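Side-chain contacts in TarM (Staphylococcus aureus subsp. aureus 21178, PDB 4X7R), which belongs to the GT-B clan of glycosyltransferases, with two domains built on parallel sheets and a large antiparallel sheet inserted in the first: residues 6-11 with 16-21; 27-32 with 482-487; 67-72 with 204-209. The protein carries 1 engineered substitution. All coordinates share one frame; numbering follows the deposited sequence.

Contact 1: 6-11 with 16-21; sequences MMVHEL and GGMTSS. With SGN (2-deoxy-6-O-sulfo-2-(sulfoamino)-alpha-D-glucopyranose), chain C; UDP (uridine-5'-diphosphate), chain E; SUS (2-deoxy-3,6-di-O-sulfo-2-(sulfoamino)-alpha-D-glucopyranose), chain B.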
loop_
_atom_site.group_PDB
_atom_site.type_symbol
_atom_site.label_atom_id
_atom_site.label_comp_id
_atom_site.label_asym_id
_atom_site.label_seq_id
_atom_site.Cartn_x
_atom_site.Cartn_y
_atom_site.Cartn_z
ATOM N N MET A 6 7.454 -5.052 -11.329
ATOM C CA MET A 6 6.463 -5.407 -10.326
ATOM C C MET A 6 5.486 -4.289 -10.161
ATOM O O MET A 6 5.854 -3.205 -9.745
ATOM C CB MET A 6 7.154 -5.798 -9.009
ATOM C CG MET A 6 8.241 -6.812 -9.215
ATOM S SD MET A 6 9.092 -7.437 -7.742
ATOM C CE MET A 6 9.381 -5.964 -6.801
ATOM N N MET A 7 4.244 -4.557 -10.515
ATOM C CA MET A 7 3.181 -3.583 -10.619
ATOM C C MET A 7 2.244 -3.471 -9.470
ATOM O O MET A 7 1.741 -4.470 -8.934
ATOM C CB MET A 7 2.421 -3.805 -11.918
ATOM C CG MET A 7 3.295 -3.601 -13.136
ATOM S SD MET A 7 2.660 -4.587 -14.502
ATOM C CE MET A 7 0.984 -4.129 -14.445
ATOM N N VAL A 8 2.034 -2.235 -9.072
ATOM C CA VAL A 8 1.129 -1.848 -7.984
ATOM C C VAL A 8 0.549 -0.456 -8.308
ATOM O O VAL A 8 1.125 0.289 -9.112
ATOM C CB VAL A 8 1.878 -1.915 -6.616
ATOM C CG1 VAL A 8 2.947 -0.815 -6.459
ATOM C CG2 VAL A 8 0.920 -1.916 -5.441
ATOM N N HIS A 9 -0.584 -0.109 -7.695
ATOM C CA HIS A 9 -1.202 1.191 -7.887
ATOM C C HIS A 9 -0.220 2.341 -7.600
ATOM O O HIS A 9 0.019 3.171 -8.480
ATOM C CB HIS A 9 -2.436 1.302 -6.977
ATOM C CG HIS A 9 -3.018 2.672 -6.925
ATOM N ND1 HIS A 9 -3.305 3.376 -8.084
ATOM C CD2 HIS A 9 -3.388 3.412 -5.854
ATOM C CE1 HIS A 9 -3.789 4.537 -7.682
ATOM N NE2 HIS A 9 -3.872 4.603 -6.352
ATOM N N GLU A 10 0.343 2.380 -6.378
ATOM C CA GLU A 10 1.225 3.453 -5.903
ATOM C C GLU A 10 2.175 2.956 -4.843
ATOM O O GLU A 10 2.000 1.852 -4.302
ATOM C CB GLU A 10 0.372 4.559 -5.239
ATOM C CG GLU A 10 -0.226 4.170 -3.881
ATOM C CD GLU A 10 -0.900 5.281 -3.098
ATOM O OE1 GLU A 10 -0.300 6.365 -2.921
ATOM O OE2 GLU A 10 -2.010 5.026 -2.588
ATOM N N LEU A 11 3.155 3.806 -4.506
ATOM C CA LEU A 11 4.094 3.633 -3.401
ATOM C C LEU A 11 3.925 4.849 -2.511
ATOM O O LEU A 11 3.752 5.958 -3.008
ATOM C CB LEU A 11 5.562 3.543 -3.863
ATOM C CG LEU A 11 6.016 2.272 -4.588
ATOM C CD1 LEU A 11 7.489 2.354 -4.904
ATOM C CD2 LEU A 11 5.702 0.995 -3.773
ATOM N N GLY A 16 1.323 -1.022 4.323
ATOM C CA GLY A 16 1.328 -2.353 4.907
ATOM C C GLY A 16 2.131 -3.392 4.151
ATOM O O GLY A 16 3.130 -3.079 3.492
ATOM N N GLY A 17 1.680 -4.640 4.267
ATOM C CA GLY A 17 2.390 -5.819 3.789
ATOM C C GLY A 17 2.626 -5.975 2.317
ATOM O O GLY A 17 3.644 -6.548 1.946
ATOM N N MET A 18 1.695 -5.543 1.467
ATOM C CA MET A 18 1.877 -5.743 0.029
ATOM C C MET A 18 3.091 -5.032 -0.500
ATOM O O MET A 18 3.876 -5.661 -1.205
ATOM C CB MET A 18 0.609 -5.409 -0.794
ATOM C CG MET A 18 0.850 -5.348 -2.330
ATOM S SD MET A 18 -0.646 -5.190 -3.326
ATOM C CE MET A 18 -1.173 -3.515 -2.871
ATOM N N THR A 19 3.274 -3.734 -0.160
ATOM C CA THR A 19 4.449 -3.007 -0.658
ATOM C C THR A 19 5.684 -3.428 0.081
ATOM O O THR A 19 6.741 -3.527 -0.525
ATOM C CB THR A 19 4.238 -1.491 -0.778
ATOM O OG1 THR A 19 3.854 -0.983 0.492
ATOM C CG2 THR A 19 3.192 -1.124 -1.827
ATOM N N SER A 20 5.541 -3.724 1.369
ATOM C CA SER A 20 6.621 -4.256 2.201
ATOM C C SER A 20 7.186 -5.543 1.513
ATOM O O SER A 20 8.378 -5.644 1.319
ATOM C CB SER A 20 6.082 -4.586 3.596
ATOM O OG SER A 20 7.065 -5.075 4.489
ATOM N N SER A 21 6.317 -6.472 1.058
ATOM C CA SER A 21 6.791 -7.688 0.379
ATOM C C SER A 21 7.425 -7.392 -0.975
ATOM O O SER A 21 8.354 -8.083 -1.364
ATOM C CB SER A 21 5.673 -8.712 0.252
ATOM O OG SER A 21 4.783 -8.429 -0.813
HETATM C C1 SGN C . -5.498 -1.451 -0.621
HETATM C C2 SGN C . -5.936 -1.278 0.862
HETATM C C3 SGN C . -5.054 -0.233 1.610
HETATM C C4 SGN C . -3.548 -0.464 1.370
HETATM C C5 SGN C . -3.241 -0.678 -0.132
HETATM C C6 SGN C . -1.764 -0.987 -0.365
HETATM N N2 SGN C . -7.359 -0.913 0.929
HETATM O O3 SGN C . -5.299 -0.293 3.030
HETATM O O4 SGN C . -2.779 0.649 1.870
HETATM O O5 SGN C . -4.070 -1.755 -0.699
HETATM O O6 SGN C . -1.432 -2.158 0.378
HETATM S S1 SGN C . -8.337 -2.258 1.415
HETATM O O1S SGN C . -7.982 -2.655 2.850
HETATM O O2S SGN C . -8.113 -3.459 0.477
HETATM O O3S SGN C . -9.800 -1.802 1.327
HETATM S S2 SGN C . -0.332 -2.125 1.430
HETATM O O4S SGN C . -0.422 -3.452 2.198
HETATM O O5S SGN C . -0.484 -0.962 2.406
HETATM O O6S SGN C . 0.987 -2.000 0.670
HETATM N N1 UDP E . 3.900 -2.022 9.217
HETATM C C2 UDP E . 4.874 -1.139 9.646
HETATM N N3 UDP E . 4.457 -0.220 10.580
HETATM C C4 UDP E . 3.189 -0.080 11.102
HETATM C C5 UDP E . 2.214 -1.000 10.573
HETATM C C6 UDP E . 2.590 -1.924 9.668
HETATM O O2 UDP E . 6.025 -1.162 9.232
HETATM O O4 UDP E . 2.981 0.779 11.978
HETATM C "C1'" UDP E . 4.355 -3.147 8.360
HETATM C "C2'" UDP E . 4.725 -4.409 9.134
HETATM O "O2'" UDP E . 6.068 -4.355 9.584
HETATM C "C3'" UDP E . 4.527 -5.487 8.066
HETATM C "C4'" UDP E . 3.369 -4.940 7.237
HETATM O "O4'" UDP E . 3.308 -3.516 7.490
HETATM O "O3'" UDP E . 5.669 -5.805 7.269
HETATM C "C5'" UDP E . 2.033 -5.576 7.522
HETATM O "O5'" UDP E . 2.064 -6.890 6.922
HETATM P PA UDP E . 0.916 -8.003 7.052
HETATM O O1A UDP E . 1.166 -9.066 6.053
HETATM O O2A UDP E . 0.944 -8.569 8.481
HETATM O O3A UDP E . -0.463 -7.316 6.788
HETATM P PB UDP E . -1.012 -6.388 5.600
HETATM O O1B UDP E . -0.431 -6.845 4.287
HETATM O O2B UDP E . -0.628 -4.925 5.846
HETATM O O3B UDP E . -2.520 -6.530 5.528
HETATM N N2 SUS B . -6.313 2.563 -10.768
HETATM C C1 SUS B . -7.930 3.795 -9.379
HETATM S S1 SUS B . -5.061 3.630 -11.402
HETATM C C2 SUS B . -6.654 2.972 -9.393
HETATM S S2 SUS B . -7.600 4.907 -3.934
HETATM C C3 SUS B . -6.804 1.747 -8.464
HETATM O O3 SUS B . -5.564 1.014 -8.384
HETATM S S3 SUS B . -5.510 -0.399 -8.961
HETATM C C4 SUS B . -7.280 2.128 -7.055
HETATM O O4 SUS B . -7.595 0.904 -6.420
HETATM C C5 SUS B . -8.537 3.064 -7.138
HETATM O O5 SUS B . -8.248 4.191 -8.018
HETATM C C6 SUS B . -8.912 3.719 -5.810
HETATM O O6 SUS B . -7.786 4.458 -5.373
HETATM O O1S SUS B . -3.767 3.394 -10.628
HETATM O O2S SUS B . -4.910 3.287 -12.877
HETATM O O3S SUS B . -5.476 5.092 -11.243
HETATM O O4S SUS B . -6.173 5.446 -3.789
HETATM O O5S SUS B . -8.632 5.994 -3.623
HETATM O O6S SUS B . -7.790 3.720 -2.984
HETATM O O7S SUS B . -6.593 -1.203 -8.269
HETATM O O8S SUS B . -4.153 -1.056 -8.701
HETATM O O9S SUS B . -5.777 -0.368 -10.462
#

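Contact 2: 27-32 with 482-487; sequences KEFYDA and SILEKW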
loop_
_atom_site.group_PDB
_atom_site.type_symbol
_atom_site.label_atom_id
_atom_site.label_comp_id
_atom_site.label_asym_id
_atom_site.label_seq_id
_atom_site.Cartn_x
_atom_site.Cartn_y
_atom_site.Cartn_z
ATOM N N LYS A 27 14.789 -6.508 -3.218
ATOM C CA LYS A 27 16.118 -6.700 -2.607
ATOM C C LYS A 27 16.657 -8.115 -2.904
ATOM O O LYS A 27 17.807 -8.257 -3.296
ATOM C CB LYS A 27 16.071 -6.455 -1.087
ATOM C CG LYS A 27 17.438 -6.673 -0.427
ATOM C CD LYS A 27 17.359 -7.011 1.024
ATOM C CE LYS A 27 17.699 -8.456 1.284
ATOM N NZ LYS A 27 16.773 -9.054 2.293
ATOM N N GLU A 28 15.804 -9.143 -2.771
ATOM C CA GLU A 28 16.212 -10.539 -3.020
ATOM C C GLU A 28 16.557 -10.813 -4.483
ATOM O O GLU A 28 17.563 -11.461 -4.734
ATOM C CB GLU A 28 15.189 -11.536 -2.455
ATOM C CG GLU A 28 15.123 -11.524 -0.932
ATOM C CD GLU A 28 16.404 -11.831 -0.164
ATOM O OE1 GLU A 28 17.368 -12.361 -0.764
ATOM O OE2 GLU A 28 16.434 -11.547 1.055
ATOM N N PHE A 29 15.747 -10.285 -5.449
ATOM C CA PHE A 29 16.063 -10.474 -6.867
ATOM C C PHE A 29 17.375 -9.757 -7.275
ATOM O O PHE A 29 18.192 -10.337 -7.996
ATOM C CB PHE A 29 14.871 -10.114 -7.776
ATOM C CG PHE A 29 13.694 -11.078 -7.726
ATOM C CD1 PHE A 29 13.901 -12.460 -7.713
ATOM C CD2 PHE A 29 12.383 -10.607 -7.813
ATOM C CE1 PHE A 29 12.815 -13.346 -7.710
ATOM C CE2 PHE A 29 11.309 -11.494 -7.884
ATOM C CZ PHE A 29 11.526 -12.855 -7.781
ATOM N N TYR A 30 17.600 -8.530 -6.766
ATOM C CA TYR A 30 18.829 -7.783 -7.021
ATOM C C TYR A 30 20.049 -8.535 -6.478
ATOM O O TYR A 30 21.078 -8.577 -7.150
ATOM C CB TYR A 30 18.747 -6.368 -6.421
ATOM C CG TYR A 30 18.294 -5.319 -7.414
ATOM C CD1 TYR A 30 19.154 -4.852 -8.405
ATOM C CD2 TYR A 30 17.014 -4.780 -7.353
ATOM C CE1 TYR A 30 18.742 -3.879 -9.320
ATOM C CE2 TYR A 30 16.590 -3.807 -8.264
ATOM C CZ TYR A 30 17.461 -3.355 -9.241
ATOM O OH TYR A 30 17.045 -2.424 -10.156
ATOM N N ASP A 31 19.930 -9.163 -5.292
ATOM C CA ASP A 31 21.037 -9.973 -4.708
ATOM C C ASP A 31 21.330 -11.224 -5.549
ATOM O O ASP A 31 22.447 -11.710 -5.549
ATOM C CB ASP A 31 20.713 -10.364 -3.254
ATOM C CG ASP A 31 20.825 -9.198 -2.284
ATOM O OD1 ASP A 31 21.287 -8.102 -2.709
ATOM O OD2 ASP A 31 20.514 -9.387 -1.094
ATOM N N ALA A 32 20.322 -11.738 -6.267
ATOM C CA ALA A 32 20.452 -12.905 -7.139
ATOM C C ALA A 32 20.788 -12.449 -8.578
ATOM O O ALA A 32 20.757 -13.256 -9.510
ATOM C CB ALA A 32 19.166 -13.728 -7.098
ATOM N N SER A 482 15.100 -21.479 -1.145
ATOM C CA SER A 482 13.984 -22.252 -1.678
ATOM C C SER A 482 12.966 -21.341 -2.407
ATOM O O SER A 482 12.422 -21.747 -3.430
ATOM C CB SER A 482 13.292 -23.048 -0.584
ATOM O OG SER A 482 12.783 -22.173 0.411
ATOM N N ILE A 483 12.703 -20.136 -1.859
ATOM C CA ILE A 483 11.751 -19.167 -2.410
ATOM C C ILE A 483 12.252 -18.648 -3.736
ATOM O O ILE A 483 11.516 -18.683 -4.718
ATOM C CB ILE A 483 11.334 -18.071 -1.380
ATOM C CG1 ILE A 483 10.545 -18.730 -0.215
ATOM C CG2 ILE A 483 10.480 -16.982 -2.061
ATOM C CD1 ILE A 483 10.481 -17.928 1.114
ATOM N N LEU A 484 13.536 -18.239 -3.789
ATOM C CA LEU A 484 14.164 -17.786 -5.026
ATOM C C LEU A 484 14.183 -18.908 -6.075
ATOM O O LEU A 484 13.872 -18.652 -7.216
ATOM C CB LEU A 484 15.580 -17.309 -4.732
ATOM C CG LEU A 484 16.418 -16.887 -5.903
ATOM C CD1 LEU A 484 15.854 -15.561 -6.574
ATOM C CD2 LEU A 484 17.855 -16.764 -5.481
ATOM N N GLU A 485 14.481 -20.144 -5.691
ATOM C CA GLU A 485 14.450 -21.275 -6.632
ATOM C C GLU A 485 13.041 -21.541 -7.172
ATOM O O GLU A 485 12.919 -21.923 -8.324
ATOM C CB GLU A 485 15.021 -22.531 -5.995
ATOM C CG GLU A 485 16.536 -22.486 -5.853
ATOM C CD GLU A 485 17.041 -23.415 -4.757
ATOM O OE1 GLU A 485 16.333 -24.394 -4.425
ATOM O OE2 GLU A 485 18.132 -23.144 -4.204
ATOM N N LYS A 486 11.982 -21.309 -6.353
ATOM C CA LYS A 486 10.595 -21.437 -6.785
ATOM C C LYS A 486 10.254 -20.449 -7.884
ATOM O O LYS A 486 9.599 -20.839 -8.852
ATOM C CB LYS A 486 9.607 -21.313 -5.612
ATOM C CG LYS A 486 9.510 -22.642 -4.849
ATOM C CD LYS A 486 8.847 -22.435 -3.495
ATOM C CE LYS A 486 8.861 -23.742 -2.715
ATOM N NZ LYS A 486 7.798 -23.736 -1.689
ATOM N N TRP A 487 10.701 -19.189 -7.745
ATOM C CA TRP A 487 10.503 -18.146 -8.748
ATOM C C TRP A 487 11.288 -18.471 -10.011
ATOM O O TRP A 487 10.737 -18.337 -11.103
ATOM C CB TRP A 487 10.962 -16.764 -8.213
ATOM C CG TRP A 487 9.943 -16.071 -7.343
ATOM C CD1 TRP A 487 10.045 -15.811 -6.005
ATOM C CD2 TRP A 487 8.689 -15.501 -7.774
ATOM N NE1 TRP A 487 8.927 -15.129 -5.571
ATOM C CE2 TRP A 487 8.082 -14.920 -6.641
ATOM C CE3 TRP A 487 8.016 -15.449 -9.004
ATOM C CZ2 TRP A 487 6.858 -14.232 -6.719
ATOM C CZ3 TRP A 487 6.798 -14.787 -9.079
ATOM C CH2 TRP A 487 6.232 -14.186 -7.949
#

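Contact 3: 67-72 with 204-209; sequences YNVFEY and LALCVY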
loop_
_atom_site.group_PDB
_atom_site.type_symbol
_atom_site.label_atom_id
_atom_site.label_comp_id
_atom_site.label_asym_id
_atom_site.label_seq_id
_atom_site.Cartn_x
_atom_site.Cartn_y
_atom_site.Cartn_z
ATOM N N TYR A 67 9.284 3.087 -11.610
ATOM C CA TYR A 67 8.846 3.612 -12.905
ATOM C C TYR A 67 7.369 4.017 -12.710
ATOM O O TYR A 67 6.583 3.221 -12.217
ATOM C CB TYR A 67 8.930 2.544 -13.988
ATOM C CG TYR A 67 10.342 2.116 -14.282
ATOM C CD1 TYR A 67 11.196 2.926 -15.038
ATOM C CD2 TYR A 67 10.825 0.884 -13.841
ATOM C CE1 TYR A 67 12.500 2.516 -15.346
ATOM C CE2 TYR A 67 12.124 0.466 -14.144
ATOM C CZ TYR A 67 12.962 1.291 -14.880
ATOM O OH TYR A 67 14.228 0.881 -15.185
ATOM N N ASN A 68 7.013 5.261 -13.026
ATOM C CA ASN A 68 5.649 5.746 -12.893
ATOM C C ASN A 68 5.177 6.309 -14.258
ATOM O O ASN A 68 5.949 6.969 -14.945
ATOM C CB ASN A 68 5.548 6.765 -11.759
ATOM C CG ASN A 68 4.177 7.396 -11.641
ATOM O OD1 ASN A 68 3.877 8.444 -12.247
ATOM N ND2 ASN A 68 3.298 6.740 -10.899
ATOM N N VAL A 69 3.938 5.999 -14.658
ATOM C CA VAL A 69 3.336 6.413 -15.944
ATOM C C VAL A 69 3.378 7.943 -16.163
ATOM O O VAL A 69 3.764 8.366 -17.235
ATOM C CB VAL A 69 1.909 5.797 -16.170
ATOM C CG1 VAL A 69 0.915 6.241 -15.093
ATOM C CG2 VAL A 69 1.378 6.121 -17.571
ATOM N N PHE A 70 2.964 8.757 -15.163
ATOM C CA PHE A 70 2.988 10.223 -15.280
ATOM C C PHE A 70 4.403 10.743 -15.293
ATOM O O PHE A 70 4.709 11.594 -16.123
ATOM C CB PHE A 70 2.112 10.913 -14.223
ATOM C CG PHE A 70 0.675 10.478 -14.375
ATOM C CD1 PHE A 70 -0.068 10.850 -15.495
ATOM C CD2 PHE A 70 0.109 9.575 -13.477
ATOM C CE1 PHE A 70 -1.371 10.374 -15.680
ATOM C CE2 PHE A 70 -1.202 9.114 -13.651
ATOM C CZ PHE A 70 -1.938 9.523 -14.740
ATOM N N GLU A 71 5.293 10.160 -14.457
ATOM C CA GLU A 71 6.719 10.545 -14.395
ATOM C C GLU A 71 7.441 10.327 -15.712
ATOM O O GLU A 71 8.267 11.144 -16.078
ATOM C CB GLU A 71 7.459 9.799 -13.262
ATOM C CG GLU A 71 7.013 10.240 -11.878
ATOM C CD GLU A 71 7.402 11.645 -11.457
ATOM O OE1 GLU A 71 8.520 12.088 -11.806
ATOM O OE2 GLU A 71 6.593 12.295 -10.755
ATOM N N TYR A 72 7.129 9.232 -16.414
ATOM C CA TYR A 72 7.715 8.894 -17.709
ATOM C C TYR A 72 7.410 9.999 -18.747
ATOM O O TYR A 72 8.322 10.457 -19.432
ATOM C CB TYR A 72 7.159 7.540 -18.171
ATOM C CG TYR A 72 7.467 7.176 -19.609
ATOM C CD1 TYR A 72 8.730 6.715 -19.978
ATOM C CD2 TYR A 72 6.484 7.245 -20.591
ATOM C CE1 TYR A 72 9.024 6.395 -21.307
ATOM C CE2 TYR A 72 6.757 6.901 -21.913
ATOM C CZ TYR A 72 8.027 6.471 -22.268
ATOM O OH TYR A 72 8.298 6.125 -23.569
ATOM N N LEU A 204 -6.643 3.044 -18.608
ATOM C CA LEU A 204 -6.163 1.671 -18.814
ATOM C C LEU A 204 -5.417 1.603 -20.140
ATOM O O LEU A 204 -4.318 1.087 -20.159
ATOM C CB LEU A 204 -7.349 0.677 -18.748
ATOM C CG LEU A 204 -7.139 -0.756 -19.225
ATOM C CD1 LEU A 204 -6.147 -1.514 -18.309
ATOM C CD2 LEU A 204 -8.484 -1.489 -19.291
ATOM N N ALA A 205 -5.979 2.190 -21.224
ATOM C CA ALA A 205 -5.324 2.265 -22.545
ATOM C C ALA A 205 -3.969 2.973 -22.439
ATOM O O ALA A 205 -3.005 2.512 -23.045
ATOM C CB ALA A 205 -6.210 3.003 -23.559
ATOM N N LEU A 206 -3.898 4.096 -21.701
ATOM C CA LEU A 206 -2.647 4.848 -21.510
ATOM C C LEU A 206 -1.623 3.938 -20.803
ATOM O O LEU A 206 -0.488 3.787 -21.276
ATOM C CB LEU A 206 -2.915 6.125 -20.661
ATOM C CG LEU A 206 -1.667 6.922 -20.205
ATOM C CD1 LEU A 206 -1.069 7.682 -21.342
ATOM C CD2 LEU A 206 -1.977 7.866 -19.046
ATOM N N CYS A 207 -2.051 3.297 -19.681
ATOM C CA CYS A 207 -1.184 2.389 -18.901
ATOM C C CYS A 207 -0.731 1.174 -19.658
ATOM O O CYS A 207 0.420 0.787 -19.528
ATOM C CB CYS A 207 -1.842 2.030 -17.582
ATOM S SG CYS A 207 -2.020 3.444 -16.477
ATOM N N VAL A 208 -1.589 0.632 -20.531
ATOM C CA VAL A 208 -1.217 -0.505 -21.381
ATOM C C VAL A 208 -0.132 -0.065 -22.378
ATOM O O VAL A 208 0.867 -0.765 -22.545
ATOM C CB VAL A 208 -2.455 -1.136 -22.072
ATOM C CG1 VAL A 208 -2.050 -2.023 -23.253
ATOM C CG2 VAL A 208 -3.300 -1.907 -21.061
ATOM N N TYR A 209 -0.314 1.120 -23.010
ATOM C CA TYR A 209 0.668 1.667 -23.949
ATOM C C TYR A 209 2.002 1.845 -23.238
ATOM O O TYR A 209 3.033 1.424 -23.755
ATOM C CB TYR A 209 0.175 3.008 -24.520
ATOM C CG TYR A 209 1.236 3.787 -25.276
ATOM C CD1 TYR A 209 1.555 3.474 -26.598
ATOM C CD2 TYR A 209 1.871 4.889 -24.696
ATOM C CE1 TYR A 209 2.495 4.223 -27.313
ATOM C CE2 TYR A 209 2.837 5.618 -25.388
ATOM C CZ TYR A 209 3.139 5.290 -26.698
ATOM O OH TYR A 209 4.114 6.009 -27.352
#

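Contact 1: 6-11 with 16-21
Val8 has CG1 between its backbone N and carbonyl carbon (chi1 70°), which leaves CG2 anti to N, and Met18, extended through its first two torsions and bent at the last (chi3 68°), brings CE against that methyl, 3.7 Å from Val8 CG2. The two side chains run past each other in opposite directions. In the same way Leu11 slides by Thr19, and Leu11 CD2 lies 3.8 Å from Thr19 CG2. The apolar seam seats the first turn of helix 17-31 on segment 6-11.

That helix start holds sulfate and phosphate by main-chain N-H groups. The 6-O-sulfate of SGN takes Gly16 N to O5S at 2.6 Å, Met18 N to O4S at 3.1 Å and Thr19 N to O6S at 3.0 Å, so all three terminal oxygens are held; the helix N-terminus probably adds favourable electrostatics. Gly17 N gives its hydrogen bond to UDP O2B, 2.8 Å away and nearly straight at 168°. Ser20 OG reaches the ribose at UDP O3'.

On the other segment His9 gives ND1 to SUS O1S at 2.6 Å, in the ring plane, while SUS C4 sits over one ring face and Glu10 CB over the other. The whole is the glycine-rich loop and helix N-terminus of a Rossmann-like beta-alpha-beta unit (strand 3-7, helix 17-31, strand 36-40), facing the ligand-binding cleft of a GT-B protein.

Contact 2: 27-32 with 482-487
Phe29 and Trp487 form the aromatic part of this contact, a T-shaped pair in which the edge of the phenyl ring points at the face of the indole. The ring planes stand at 79°, and the centroid of the Phe29 ring is 5.1 Å from that of the five-membered ring of Trp487. Phe29 CZ does most of the touching: it comes down over the pyrrole part, toward its rim, 3.6 Å from Trp487 CG. Trp487 CB lies in the plane of the phenyl ring, near CE1, so the phenyl edge is met by the base of the tryptophan as well as by its ring.

Aliphatic contacts continue the seam along helix 480-492. Leu484 has its CG anti to the backbone N (chi1 176°), and its two methyls divide the work: CD1 lies beside the Phe29 edge, 3.8 Å from Phe29 CD1, and is also close to Ala32 CB, whereas CD2 meets Ala32 CB, at 3.7 Å. Ala32 is the first residue to leave the helical conformation, so Leu484 packs where helix 17-31 ends. The C-terminal helix 480-492 thus returns to the N-terminal Rossmann-like domain, a crossing familiar from GT-B proteins, and joins residues some 450 positions apart in sequence. Around this seam, Trp487 also rests on Ile302 and Ile483 on Phe305.

Two ion pairs flank the contact on the side of helix 17-31. Lys27 NZ makes a salt bridge to Glu28 OE2 at 2.8 Å, meeting the carboxylate from above its plane, and Asp31 OD1 pairs with Arg63.

Contact 3: 67-72 with 204-209
Val69 and Leu206 make the central apolar contact between helix 69-78 and helix 203-214. With CG1 between the backbone N and the carbonyl carbon (chi1 61°), Val69 CG2 is left anti to N and directed across the interface at Leu206, where CD2 and CG both lie 4.1 Å from Val69 CG2. The other methyl faces the sulfur of Cys207, next to Leu206 in the helix, with Val69 CG1 4.3 Å from Cys207 SG. Leu206 CD2 has a second partner in the Phe70 ring, approached obliquely at 4.2 Å from Phe70 CE1. Val69 CG1 also lies over one face of that ring, toward its rim, so valine, phenylalanine and leucine form one cluster. The separations are those of a loose van der Waals contact.

Hydrogen bonding serves to start the helix that carries Val69 and Phe70. Asn68 is its N-cap: OD1 accepts Glu71 N at 3.1 Å, in the carbonyl plane on a lone pair, and more weakly Phe70 N. The amide is anchored at its other end too, as ND2 bonds to Thr40 OG1 at the end of strand 36-40 and to Asp42 O just after it.

Among the neighbouring elements, Phe70 meets Phe168 edge-to-face and lies against strand 175-182 of the large antiparallel sheet, while Leu206 rests on Phe200 of strand 198-200. The two helices thus lie between the large antiparallel sheet and strand 66-68, an edge strand of the parallel sheet.

How the contacts relate
All three contacts involve the N-terminal Rossmann-like domain. Contacts 1 and 2 share helix 17-31, contact 1 at its ligand-binding start and contact 2 at its far end; their centres are about 17 Å apart and their nearest atoms about 5 Å. Contact 3 also lies about 17 Å from contact 1 between centres, and both reach the same parallel sheet, through strands 66-68 and 3-7. Contacts 2 and 3 are farther apart, about 27 Å between centres. The bound glycan connects contacts 1 and 3: SUS, held by His9, comes about 5 Å from the Cys207 side chain, and Leu204 belongs to the glycan pocket. In contact 2 the Trp487 side chain stays about 10 Å from 3YW.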